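Long-range contacts in type I modular polyketide synthase (Streptomyces albus subsp. albus, PDB 6IYR), which probably selects an acyl extender unit from its coenzyme A thioester and passes it to the carrier protein during assembly of salinomycin: residues R127-F132 and G392-A397; V211-V216 and A346-L351; I217-G222 and V377-A382; A194-M199 and G222-A227. All blocks are in the same frame, centred on the assembly; numbering follows the deposited sequence.

In the fold
Followed from the N terminus, the chain offers a worked example of how a core is built from contacts between distant segments. Strand 129-132 comes first and waits some 260 residues for strand 393-396; contact 1 therefore closes a loop in which the other three nest. Helix 188-208, strand 215-218 and helix 222-230 follow in succession. Contact 4 joins the two helices across the strand in the sequence, contact 2 fastens the start of that strand to 346-351, and contact 3 packs its end and the following turn against 377-382. These three cross one another along the chain. Together they tie the parallel sheet to its covering helices and to the mixed sheet.

Contact 1: R127-F132 and G392-A397; sequences RTVFVF and GAFVEA
Val-129, Phe-130 and Val-131 pair in register with Phe-394, Val-395 and Glu-396 as two neighbouring parallel strands in the middle of a four-stranded sheet, the core of the hydrolase-like α/β fold expected of an acyltransferase. Four backbone hydrogen bonds zip them together, from Val-129 N to Ala-393 O (2.8 Å) as far as Ala-397 N to Val-131 O (3.0 Å), while the strand axes cross at -33°.

The side chain of Phe-394 illustrates how such a ladder is packed. From CB, the first torsion sets CG anti to the carbonyl carbon (chi1 -65°), which lays the ring alongside Val-129, both side chains pointing the same way. Phe-394 CD2 is pressed most closely, 3.6 Å from Val-129 CB, with Val-129 CG1 hardly farther. CE2 then meets Val-129 CG2, and that methyl makes an off-centre CH-pi contact, 28° from the ring normal. Val-131 CG2 approaches the edge near the ring plane, 4.2 Å from Phe-394 CD2. Leu-386 and Leu-387 of helix 379-388 also touch this aromatic side chain.

Farther along, Glu-396 CG passes 3.7 Å from Val-131 O before its carboxylate turns to Ser-398 OG and to the backbone N atoms of Val-402 and Leu-403. Where the pairing begins, Thr-128 OG1 is buried without a polar partner, and Val-395 CG2 lies against it at 4.0 Å.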
loop_
_atom_site.group_PDB
_atom_site.type_symbol
_atom_site.label_atom_id
_atom_site.label_comp_id
_atom_site.label_asym_id
_atom_site.label_seq_id
_atom_site.Cartn_x
_atom_site.Cartn_y
_atom_site.Cartn_z
ATOM N N ARG A 127 11.414 11.987 -0.504
ATOM C CA ARG A 127 11.979 10.766 0.017
ATOM C C ARG A 127 10.877 9.806 0.389
ATOM O O ARG A 127 10.625 9.519 1.556
ATOM C CB ARG A 127 12.884 11.086 1.171
ATOM C CG ARG A 127 14.020 11.958 0.686
ATOM C CD ARG A 127 15.222 11.792 1.569
ATOM N NE ARG A 127 14.967 12.505 2.800
ATOM C CZ ARG A 127 15.142 12.010 4.010
ATOM N NH1 ARG A 127 14.896 12.785 5.053
ATOM N NH2 ARG A 127 15.628 10.793 4.178
ATOM N N THR A 128 10.241 9.272 -0.631
ATOM C CA THR A 128 8.950 8.681 -0.394
ATOM C C THR A 128 9.049 7.217 0.065
ATOM O O THR A 128 9.826 6.420 -0.466
ATOM C CB THR A 128 7.942 9.009 -1.521
ATOM O OG1 THR A 128 7.072 7.906 -1.812
ATOM C CG2 THR A 128 8.623 9.513 -2.729
ATOM N N VAL A 129 8.299 6.907 1.122
ATOM C CA VAL A 129 8.279 5.570 1.674
ATOM C C VAL A 129 7.176 4.733 1.048
ATOM O O VAL A 129 6.001 5.166 1.000
ATOM C CB VAL A 129 8.046 5.628 3.177
ATOM C CG1 VAL A 129 7.962 4.222 3.720
ATOM C CG2 VAL A 129 9.143 6.412 3.849
ATOM N N PHE A 130 7.530 3.580 0.498
ATOM C CA PHE A 130 6.503 2.621 0.052
ATOM C C PHE A 130 6.085 1.655 1.206
ATOM O O PHE A 130 6.933 0.976 1.806
ATOM C CB PHE A 130 6.962 1.791 -1.149
ATOM C CG PHE A 130 7.023 2.550 -2.474
ATOM C CD1 PHE A 130 6.869 3.934 -2.532
ATOM C CD2 PHE A 130 7.426 1.885 -3.624
ATOM C CE1 PHE A 130 6.995 4.603 -3.737
ATOM C CE2 PHE A 130 7.601 2.559 -4.839
ATOM C CZ PHE A 130 7.385 3.921 -4.883
ATOM N N VAL A 131 4.772 1.529 1.407
ATOM C CA VAL A 131 4.188 0.676 2.456
ATOM C C VAL A 131 3.475 -0.537 1.868
ATOM O O VAL A 131 2.685 -0.411 0.931
ATOM C CB VAL A 131 3.194 1.466 3.306
ATOM C CG1 VAL A 131 2.567 0.560 4.364
ATOM C CG2 VAL A 131 3.892 2.627 3.976
ATOM N N PHE A 132 3.815 -1.732 2.346
ATOM C CA PHE A 132 3.249 -2.945 1.797
ATOM C C PHE A 132 2.481 -3.676 2.907
ATOM O O PHE A 132 3.088 -4.241 3.818
ATOM C CB PHE A 132 4.358 -3.848 1.259
ATOM C CG PHE A 132 5.094 -3.269 0.079
ATOM C CD1 PHE A 132 6.138 -2.365 0.271
ATOM C CD2 PHE A 132 4.677 -3.544 -1.214
ATOM C CE1 PHE A 132 6.809 -1.827 -0.812
ATOM C CE2 PHE A 132 5.405 -3.069 -2.313
ATOM C CZ PHE A 132 6.465 -2.210 -2.108
ATOM N N GLY A 392 8.648 12.406 4.351
ATOM C CA GLY A 392 7.468 13.275 4.364
ATOM C C GLY A 392 6.244 12.638 3.748
ATOM O O GLY A 392 5.139 13.165 3.862
ATOM N N ALA A 393 6.448 11.556 3.002
ATOM C CA ALA A 393 5.343 10.920 2.306
ATOM C C ALA A 393 5.401 9.406 2.373
ATOM O O ALA A 393 6.447 8.805 2.148
ATOM C CB ALA A 393 5.272 11.357 0.853
ATOM N N PHE A 394 4.252 8.822 2.705
ATOM C CA PHE A 394 4.067 7.390 2.728
ATOM C C PHE A 394 3.024 6.948 1.730
ATOM O O PHE A 394 1.855 7.367 1.782
ATOM C CB PHE A 394 3.619 6.970 4.133
ATOM C CG PHE A 394 4.660 7.207 5.169
ATOM C CD1 PHE A 394 4.846 8.456 5.690
ATOM C CD2 PHE A 394 5.472 6.168 5.618
ATOM C CE1 PHE A 394 5.853 8.696 6.610
ATOM C CE2 PHE A 394 6.395 6.386 6.622
ATOM C CZ PHE A 394 6.630 7.650 7.072
ATOM N N VAL A 395 3.410 6.019 0.890
ATOM C CA VAL A 395 2.536 5.537 -0.172
ATOM C C VAL A 395 2.275 4.064 0.018
ATOM O O VAL A 395 3.174 3.233 -0.097
ATOM C CB VAL A 395 3.140 5.792 -1.561
ATOM C CG1 VAL A 395 2.375 5.106 -2.660
ATOM C CG2 VAL A 395 3.162 7.285 -1.855
ATOM N N GLU A 396 0.996 3.725 0.212
ATOM C CA GLU A 396 0.630 2.317 0.316
ATOM C C GLU A 396 0.372 1.738 -1.040
ATOM O O GLU A 396 -0.508 2.186 -1.750
ATOM C CB GLU A 396 -0.575 2.137 1.260
ATOM C CG GLU A 396 -0.794 0.701 1.748
ATOM C CD GLU A 396 -2.025 0.584 2.614
ATOM O OE1 GLU A 396 -2.058 1.258 3.657
ATOM O OE2 GLU A 396 -2.960 -0.139 2.224
ATOM N N ALA A 397 1.219 0.794 -1.433
ATOM C CA ALA A 397 1.125 0.130 -2.704
ATOM C C ALA A 397 0.158 -1.030 -2.636
ATOM O O ALA A 397 0.564 -2.164 -2.879
ATOM C CB ALA A 397 2.479 -0.426 -3.108
#

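Contact 2: V211-V216 and A346-L351; sequences VAPAAV and AEVPFL
The aromatic ring of Phe-350 meets Val-216 at a slant, its CD2 being 3.8 Å from Val-216 CG2, and Glu-223 and Ala-226 of helix 222-230 also touch the Phe-350 side chain. The second ring is the pyrrolidine of Pro-349: its CG comes within 3.3 Å of Ala-214 O, with CB and CD close behind, so that three carbons of the ring lie against one carbonyl oxygen, and its CB also touches Ala-215 CB.

Val-216 divides its two methyls between different neighbours. Its chi1 of -55° leaves CG1 anti to the carbonyl carbon and facing Val-348, whereas CG2 lies between the backbone N and carbonyl carbon and reaches Phe-350. Val-348 in turn works through a single branch. Its CG1 sits 3.5 Å from Pro-213 O and 4.0 Å from Ala-215 CA, and it meets Val-216 CG1 where the two valines cross at about a right angle.

Backbone bonds straddle Val-216: its N donates to Pro-349 O (2.9 Å), and its O accepts from Leu-351 N (3.2 Å), both close to straight. Just one bridge, Val-216 with Phe-350, results. It joins segment 346-351 to strand 215-218, the outermost strand of the parallel sheet within this chain, which leads directly into the probable nucleophile elbow of an α/β hydrolase-like core.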
loop_
_atom_site.group_PDB
_atom_site.type_symbol
_atom_site.label_atom_id
_atom_site.label_comp_id
_atom_site.label_asym_id
_atom_site.label_seq_id
_atom_site.Cartn_x
_atom_site.Cartn_y
_atom_site.Cartn_z
ATOM N N VAL A 211 8.390 7.762 -9.359
ATOM C CA VAL A 211 8.435 7.816 -7.911
ATOM C C VAL A 211 9.292 6.668 -7.397
ATOM O O VAL A 211 8.821 5.556 -7.244
ATOM C CB VAL A 211 7.030 7.731 -7.289
ATOM C CG1 VAL A 211 7.143 7.867 -5.779
ATOM C CG2 VAL A 211 6.173 8.838 -7.838
ATOM N N ALA A 212 10.564 6.941 -7.160
ATOM C CA ALA A 212 11.484 5.913 -6.718
ATOM C C ALA A 212 11.443 5.841 -5.181
ATOM O O ALA A 212 11.355 6.858 -4.498
ATOM C CB ALA A 212 12.885 6.225 -7.223
ATOM N N PRO A 213 11.348 4.641 -4.628
ATOM C CA PRO A 213 11.247 4.696 -3.172
ATOM C C PRO A 213 12.552 5.084 -2.510
ATOM O O PRO A 213 13.568 4.495 -2.801
ATOM C CB PRO A 213 10.832 3.265 -2.775
ATOM C CG PRO A 213 10.930 2.424 -4.020
ATOM C CD PRO A 213 11.393 3.273 -5.168
ATOM N N ALA A 214 12.468 5.875 -1.449
ATOM C CA ALA A 214 13.606 6.088 -0.563
ATOM C C ALA A 214 13.722 5.015 0.511
ATOM O O ALA A 214 14.783 4.846 1.130
ATOM C CB ALA A 214 13.508 7.439 0.105
ATOM N N ALA A 215 12.613 4.336 0.768
ATOM C CA ALA A 215 12.611 3.188 1.665
ATOM C C ALA A 215 11.306 2.406 1.517
ATOM O O ALA A 215 10.312 2.935 0.990
ATOM C CB ALA A 215 12.804 3.641 3.110
ATOM N N VAL A 216 11.370 1.127 1.880
ATOM C CA VAL A 216 10.210 0.247 1.943
ATOM C C VAL A 216 9.971 -0.303 3.355
ATOM O O VAL A 216 10.883 -0.515 4.177
ATOM C CB VAL A 216 10.261 -0.915 0.940
ATOM C CG1 VAL A 216 10.457 -0.400 -0.501
ATOM C CG2 VAL A 216 11.377 -1.894 1.307
ATOM N N ALA A 346 20.044 -5.389 -0.553
ATOM C CA ALA A 346 18.891 -4.648 -1.075
ATOM C C ALA A 346 19.381 -3.346 -1.645
ATOM O O ALA A 346 20.141 -2.620 -0.980
ATOM C CB ALA A 346 17.882 -4.376 0.032
ATOM N N GLU A 347 18.828 -2.998 -2.802
ATOM C CA GLU A 347 19.130 -1.724 -3.474
ATOM C C GLU A 347 18.317 -0.557 -2.974
ATOM O O GLU A 347 18.659 0.584 -3.242
ATOM C CB GLU A 347 18.876 -1.857 -4.964
ATOM C CG GLU A 347 19.486 -3.091 -5.582
ATOM C CD GLU A 347 19.124 -3.200 -7.043
ATOM O OE1 GLU A 347 18.626 -2.196 -7.596
ATOM O OE2 GLU A 347 19.273 -4.297 -7.618
ATOM N N VAL A 348 17.181 -0.844 -2.339
ATOM C CA VAL A 348 16.370 0.183 -1.705
ATOM C C VAL A 348 16.342 -0.109 -0.220
ATOM O O VAL A 348 16.139 -1.243 0.181
ATOM C CB VAL A 348 14.890 0.179 -2.208
ATOM C CG1 VAL A 348 14.103 1.271 -1.499
ATOM C CG2 VAL A 348 14.814 0.382 -3.716
ATOM N N PRO A 349 16.573 0.912 0.601
ATOM C CA PRO A 349 16.573 0.693 2.023
ATOM C C PRO A 349 15.301 -0.057 2.477
ATOM O O PRO A 349 14.173 0.321 2.081
ATOM C CB PRO A 349 16.594 2.106 2.582
ATOM C CG PRO A 349 17.382 2.908 1.549
ATOM C CD PRO A 349 17.056 2.257 0.230
ATOM N N PHE A 350 15.498 -1.065 3.331
ATOM C CA PHE A 350 14.430 -1.939 3.842
ATOM C C PHE A 350 14.448 -1.887 5.367
ATOM O O PHE A 350 15.415 -2.324 6.020
ATOM C CB PHE A 350 14.651 -3.358 3.308
ATOM C CG PHE A 350 13.615 -4.373 3.764
ATOM C CD1 PHE A 350 13.595 -4.832 5.077
ATOM C CD2 PHE A 350 12.853 -5.043 2.836
ATOM C CE1 PHE A 350 12.650 -5.765 5.479
ATOM C CE2 PHE A 350 11.968 -6.042 3.207
ATOM C CZ PHE A 350 11.866 -6.411 4.532
ATOM N N LEU A 351 13.437 -1.229 5.929
ATOM C CA LEU A 351 13.307 -1.096 7.347
ATOM C C LEU A 351 12.416 -2.224 7.894
ATOM O O LEU A 351 11.223 -2.268 7.649
ATOM C CB LEU A 351 12.779 0.271 7.711
ATOM C CG LEU A 351 12.501 0.511 9.191
ATOM C CD1 LEU A 351 13.707 0.180 10.053
ATOM C CD2 LEU A 351 12.052 1.952 9.422
#

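Contact 3: I217-G222 and V377-A382; sequences IGHSQG and VRFEDA. With PO4 (phosphate ion), chain B.
Val-377 lies over one face of the His-219 imidazole: its CG1 lies 3.5 Å from the ring centroid and 3° off the normal, a nearly ideal CH-pi contact. This is the tight part. His-219 gains the position by turning CG anti to its own backbone nitrogen (chi1 -168°), and its NE2 is hydrogen-bonded to Asn-285 OD1, which should fix the rotation of the ring. Phe-379 closes in obliquely, its CB 3.8 Å from His-219 CD2 and the two ring planes 50° apart. Ile-217 CD1 presses on Phe-379 CE1 at 3.7 Å, the two side chains crossing at about a right angle.

Toward its limits the contact slackens. Ile-217 CG2 and Ala-382 CB are 4.4 Å apart, and the preceding residue, Asp-381, is exposed to solvent. At the other limit Val-377 CG2 merely brushes Ser-220 N (3.9 Å), within the type II' turn from His-219 to Gly-222. The GxSxG pattern and the strained backbone of Ser-220 fit a nucleophile elbow, and the hydroxyl's hydrogen bond to His-323 NE2 is consistent with the Ser-His pair of acyltransferases. A phosphate, probably from the crystallisation liquor, accepts a bond from Gln-221 N (3.0 Å to O3) and is also hydrogen-bonded to Tyr-320, Ser-322, His-323 and Arg-245, but it sits too close to the Ser-220 and Gln-221 side chains for its exact position to be trusted.

The contact thus joins the end of strand 215-218 to the start of helix 379-388, with Val-131 of strand 129-132 and Val-407 of helix 404-414 also against Phe-379, and strand 279-286 bordering Val-377.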
loop_
_atom_site.group_PDB
_atom_site.type_symbol
_atom_site.label_atom_id
_atom_site.label_comp_id
_atom_site.label_asym_id
_atom_site.label_seq_id
_atom_site.Cartn_x
_atom_site.Cartn_y
_atom_site.Cartn_z
ATOM N N ILE A 217 8.700 -0.456 3.662
ATOM C CA ILE A 217 8.283 -1.064 4.899
ATOM C C ILE A 217 7.156 -2.025 4.580
ATOM O O ILE A 217 6.321 -1.773 3.737
ATOM C CB ILE A 217 7.915 -0.090 6.027
ATOM C CG1 ILE A 217 6.810 0.856 5.608
ATOM C CG2 ILE A 217 9.135 0.654 6.523
ATOM C CD1 ILE A 217 6.363 1.724 6.752
ATOM N N GLY A 218 7.171 -3.140 5.271
ATOM C CA GLY A 218 6.193 -4.192 5.045
ATOM C C GLY A 218 5.562 -4.610 6.361
ATOM O O GLY A 218 6.122 -4.377 7.460
ATOM N N HIS A 219 4.340 -5.111 6.255
ATOM C CA HIS A 219 3.562 -5.505 7.404
ATOM C C HIS A 219 3.252 -6.997 7.242
ATOM O O HIS A 219 2.602 -7.421 6.311
ATOM C CB HIS A 219 2.294 -4.652 7.515
ATOM C CG HIS A 219 1.574 -4.800 8.816
ATOM N ND1 HIS A 219 1.023 -5.992 9.217
ATOM C CD2 HIS A 219 1.212 -3.886 9.744
ATOM C CE1 HIS A 219 0.437 -5.828 10.387
ATOM N NE2 HIS A 219 0.533 -4.557 10.727
ATOM N N SER A 220 3.822 -7.809 8.111
ATOM C CA SER A 220 3.743 -9.254 7.959
ATOM C C SER A 220 4.136 -9.705 6.553
ATOM O O SER A 220 5.281 -9.497 6.132
ATOM C CB SER A 220 2.325 -9.758 8.324
ATOM O OG SER A 220 2.345 -11.169 8.569
ATOM N N GLN A 221 3.263 -10.473 5.910
ATOM C CA GLN A 221 3.470 -10.966 4.546
ATOM C C GLN A 221 3.888 -9.842 3.616
ATOM O O GLN A 221 4.498 -10.087 2.585
ATOM C CB GLN A 221 2.183 -11.612 3.999
ATOM C CG GLN A 221 0.962 -10.681 4.060
ATOM C CD GLN A 221 -0.383 -11.390 3.875
ATOM O OE1 GLN A 221 -1.038 -11.801 4.857
ATOM N NE2 GLN A 221 -0.880 -11.383 2.623
ATOM N N GLY A 222 3.539 -8.612 3.976
ATOM C CA GLY A 222 3.852 -7.495 3.137
ATOM C C GLY A 222 5.348 -7.336 2.953
ATOM O O GLY A 222 5.783 -6.815 1.942
ATOM N N VAL A 377 4.475 -7.479 14.703
ATOM C CA VAL A 377 4.794 -6.589 13.620
ATOM C C VAL A 377 4.907 -5.213 14.248
ATOM O O VAL A 377 3.930 -4.646 14.686
ATOM C CB VAL A 377 3.675 -6.575 12.573
ATOM C CG1 VAL A 377 3.945 -5.535 11.507
ATOM C CG2 VAL A 377 3.471 -7.946 11.974
ATOM N N ARG A 378 6.117 -4.686 14.304
ATOM C CA ARG A 378 6.339 -3.373 14.889
ATOM C C ARG A 378 6.208 -2.254 13.856
ATOM O O ARG A 378 7.162 -1.567 13.545
ATOM C CB ARG A 378 7.693 -3.338 15.574
ATOM C CG ARG A 378 7.976 -4.598 16.357
ATOM C CD ARG A 378 9.083 -4.428 17.374
ATOM N NE ARG A 378 9.356 -5.695 18.043
ATOM C CZ ARG A 378 8.786 -6.091 19.176
ATOM N NH1 ARG A 378 9.098 -7.270 19.688
ATOM N NH2 ARG A 378 7.916 -5.306 19.794
ATOM N N PHE A 379 5.007 -2.100 13.329
ATOM C CA PHE A 379 4.738 -1.110 12.309
ATOM C C PHE A 379 4.865 0.332 12.763
ATOM O O PHE A 379 5.544 1.113 12.131
ATOM C CB PHE A 379 3.385 -1.373 11.675
ATOM C CG PHE A 379 3.109 -0.535 10.482
ATOM C CD1 PHE A 379 3.719 -0.801 9.283
ATOM C CD2 PHE A 379 2.226 0.509 10.557
ATOM C CE1 PHE A 379 3.462 -0.034 8.180
ATOM C CE2 PHE A 379 1.967 1.282 9.459
ATOM C CZ PHE A 379 2.582 1.007 8.272
ATOM N N GLU A 380 4.323 0.648 13.932
ATOM C CA GLU A 380 4.374 2.006 14.449
ATOM C C GLU A 380 5.804 2.453 14.671
ATOM O O GLU A 380 6.152 3.569 14.377
ATOM C CB GLU A 380 3.594 2.146 15.758
ATOM C CG GLU A 380 3.777 3.493 16.428
ATOM C CD GLU A 380 3.319 3.539 17.869
ATOM O OE1 GLU A 380 2.898 2.516 18.417
ATOM O OE2 GLU A 380 3.390 4.612 18.467
ATOM N N ASP A 381 6.621 1.551 15.178
ATOM C CA ASP A 381 8.002 1.814 15.452
ATOM C C ASP A 381 8.747 2.188 14.193
ATOM O O ASP A 381 9.508 3.120 14.188
ATOM C CB ASP A 381 8.596 0.527 15.959
ATOM C CG ASP A 381 9.323 0.706 17.217
ATOM O OD1 ASP A 381 8.838 0.177 18.230
ATOM O OD2 ASP A 381 10.374 1.369 17.187
ATOM N N ALA A 382 8.499 1.459 13.126
ATOM C CA ALA A 382 9.133 1.734 11.871
ATOM C C ALA A 382 8.723 3.098 11.351
ATOM O O ALA A 382 9.546 3.862 10.902
ATOM C CB ALA A 382 8.772 0.673 10.873
HETATM P P PO4 B . -0.271 -12.409 7.724
HETATM O O1 PO4 B . -1.600 -11.808 7.310
HETATM O O2 PO4 B . -0.082 -13.936 7.682
HETATM O O3 PO4 B . 0.701 -11.778 6.740
HETATM O O4 PO4 B . -0.107 -12.029 9.171
#

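Contact 4: A194-M199 and G222-A227; sequences ALWAVM and GEIAAA
Trp-196 and Met-199 of helix 188-208 pack on Ile-224 and Ala-225 of helix 222-230, the helix that leaves the probable nucleophile elbow of this α/β hydrolase-like core. The two short axes run 9.1 Å apart at 38°, with Ala-225 and Gly-222 offering little bulk to the larger Trp-196 and Met-199.

Of polar interactions there is one, and it is weak: Trp-196 NE1 points to Ile-224 O at 3.4 Å, with a bent N-H...O angle of 146°. The oxygen sits at the edge of the indole, near its plane. With CG anti to the backbone N (chi1 172°), the pyrrole side of the ring system is brought to the neighbouring helix, and Leu-235 and Ala-238 of helix 235-248 and Cys-160 of helix 151-164 also touch the indole.

Apolar contacts make up the rest. Trp-196 CD1 rests 3.6 Å from Ala-225 CA and 3.8 Å from Ala-225 CB, and Ile-224 CG2 lies 3.9 Å from that same CD1. Beside it, Met-199 bends at its last torsion, bringing the methyl round to the first turn of the second helix. There Met-199 CE touches Ala-225 CB at 4.0 Å and stops 4.3 Å from Gly-222 CA.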
loop_
_atom_site.group_PDB
_atom_site.type_symbol
_atom_site.label_atom_id
_atom_site.label_comp_id
_atom_site.label_asym_id
_atom_site.label_seq_id
_atom_site.Cartn_x
_atom_site.Cartn_y
_atom_site.Cartn_z
ATOM N N ALA A 194 -1.508 -13.892 -4.398
ATOM C CA ALA A 194 -2.222 -12.983 -5.303
ATOM C C ALA A 194 -1.989 -11.534 -4.850
ATOM O O ALA A 194 -1.622 -10.629 -5.635
ATOM C CB ALA A 194 -3.695 -13.343 -5.276
ATOM N N LEU A 195 -2.101 -11.317 -3.550
ATOM C CA LEU A 195 -1.854 -9.987 -3.015
ATOM C C LEU A 195 -0.388 -9.589 -3.175
ATOM O O LEU A 195 -0.081 -8.455 -3.437
ATOM C CB LEU A 195 -2.244 -9.875 -1.555
ATOM C CG LEU A 195 -3.741 -9.655 -1.270
ATOM C CD1 LEU A 195 -4.017 -9.701 0.248
ATOM C CD2 LEU A 195 -4.162 -8.314 -1.862
ATOM N N TRP A 196 0.510 -10.517 -2.907
ATOM C CA TRP A 196 1.920 -10.296 -3.132
ATOM C C TRP A 196 2.149 -9.725 -4.557
ATOM O O TRP A 196 2.853 -8.730 -4.719
ATOM C CB TRP A 196 2.682 -11.623 -2.952
ATOM C CG TRP A 196 4.126 -11.500 -3.364
ATOM C CD1 TRP A 196 5.110 -10.898 -2.675
ATOM C CD2 TRP A 196 4.688 -11.945 -4.573
ATOM N NE1 TRP A 196 6.274 -10.958 -3.369
ATOM C CE2 TRP A 196 6.039 -11.574 -4.563
ATOM C CE3 TRP A 196 4.168 -12.539 -5.719
ATOM C CZ2 TRP A 196 6.888 -11.829 -5.625
ATOM C CZ3 TRP A 196 5.029 -12.846 -6.741
ATOM C CH2 TRP A 196 6.356 -12.445 -6.713
ATOM N N ALA A 197 1.623 -10.414 -5.553
ATOM C CA ALA A 197 1.842 -10.079 -6.946
ATOM C C ALA A 197 1.254 -8.734 -7.313
ATOM O O ALA A 197 1.908 -7.932 -7.997
ATOM C CB ALA A 197 1.241 -11.154 -7.831
ATOM N N VAL A 198 0.100 -8.426 -6.734
ATOM C CA VAL A 198 -0.513 -7.112 -6.927
ATOM C C VAL A 198 0.343 -6.016 -6.348
ATOM O O VAL A 198 0.610 -5.021 -7.013
ATOM C CB VAL A 198 -1.936 -7.049 -6.343
ATOM C CG1 VAL A 198 -2.483 -5.620 -6.296
ATOM C CG2 VAL A 198 -2.848 -7.964 -7.121
ATOM N N MET A 199 0.793 -6.187 -5.118
ATOM C CA MET A 199 1.591 -5.151 -4.478
ATOM C C MET A 199 2.952 -4.936 -5.168
ATOM O O MET A 199 3.406 -3.778 -5.367
ATOM C CB MET A 199 1.786 -5.460 -3.007
ATOM C CG MET A 199 0.506 -5.467 -2.160
ATOM S SD MET A 199 0.902 -5.570 -0.392
ATOM C CE MET A 199 1.322 -7.313 -0.344
ATOM N N GLY A 222 3.539 -8.612 3.976
ATOM C CA GLY A 222 3.852 -7.495 3.137
ATOM C C GLY A 222 5.348 -7.336 2.953
ATOM O O GLY A 222 5.783 -6.815 1.942
ATOM N N GLU A 223 6.127 -7.817 3.914
ATOM C CA GLU A 223 7.594 -7.718 3.848
ATOM C C GLU A 223 8.150 -8.492 2.691
ATOM O O GLU A 223 9.182 -8.107 2.135
ATOM C CB GLU A 223 8.270 -8.157 5.152
ATOM C CG GLU A 223 8.234 -7.135 6.243
ATOM C CD GLU A 223 9.362 -7.287 7.235
ATOM O OE1 GLU A 223 9.778 -8.433 7.488
ATOM O OE2 GLU A 223 9.768 -6.256 7.815
ATOM N N ILE A 224 7.399 -9.505 2.246
ATOM C CA ILE A 224 7.793 -10.348 1.126
ATOM C C ILE A 224 7.731 -9.562 -0.185
ATOM O O ILE A 224 8.534 -9.787 -1.090
ATOM C CB ILE A 224 6.949 -11.641 1.022
ATOM C CG1 ILE A 224 6.943 -12.408 2.355
ATOM C CG2 ILE A 224 7.492 -12.583 -0.015
ATOM C CD1 ILE A 224 5.985 -13.577 2.363
ATOM N N ALA A 225 6.700 -8.731 -0.320
ATOM C CA ALA A 225 6.578 -7.872 -1.480
ATOM C C ALA A 225 7.644 -6.785 -1.418
ATOM O O ALA A 225 8.284 -6.491 -2.426
ATOM C CB ALA A 225 5.191 -7.245 -1.539
ATOM N N ALA A 226 7.824 -6.226 -0.226
ATOM C CA ALA A 226 8.809 -5.198 0.030
ATOM C C ALA A 226 10.228 -5.679 -0.302
ATOM O O ALA A 226 11.038 -4.919 -0.854
ATOM C CB ALA A 226 8.723 -4.743 1.460
ATOM N N ALA A 227 10.484 -6.962 -0.073
ATOM C CA ALA A 227 11.817 -7.507 -0.286
ATOM C C ALA A 227 12.070 -7.652 -1.766
ATOM O O ALA A 227 13.189 -7.478 -2.250
ATOM C CB ALA A 227 11.952 -8.856 0.405
#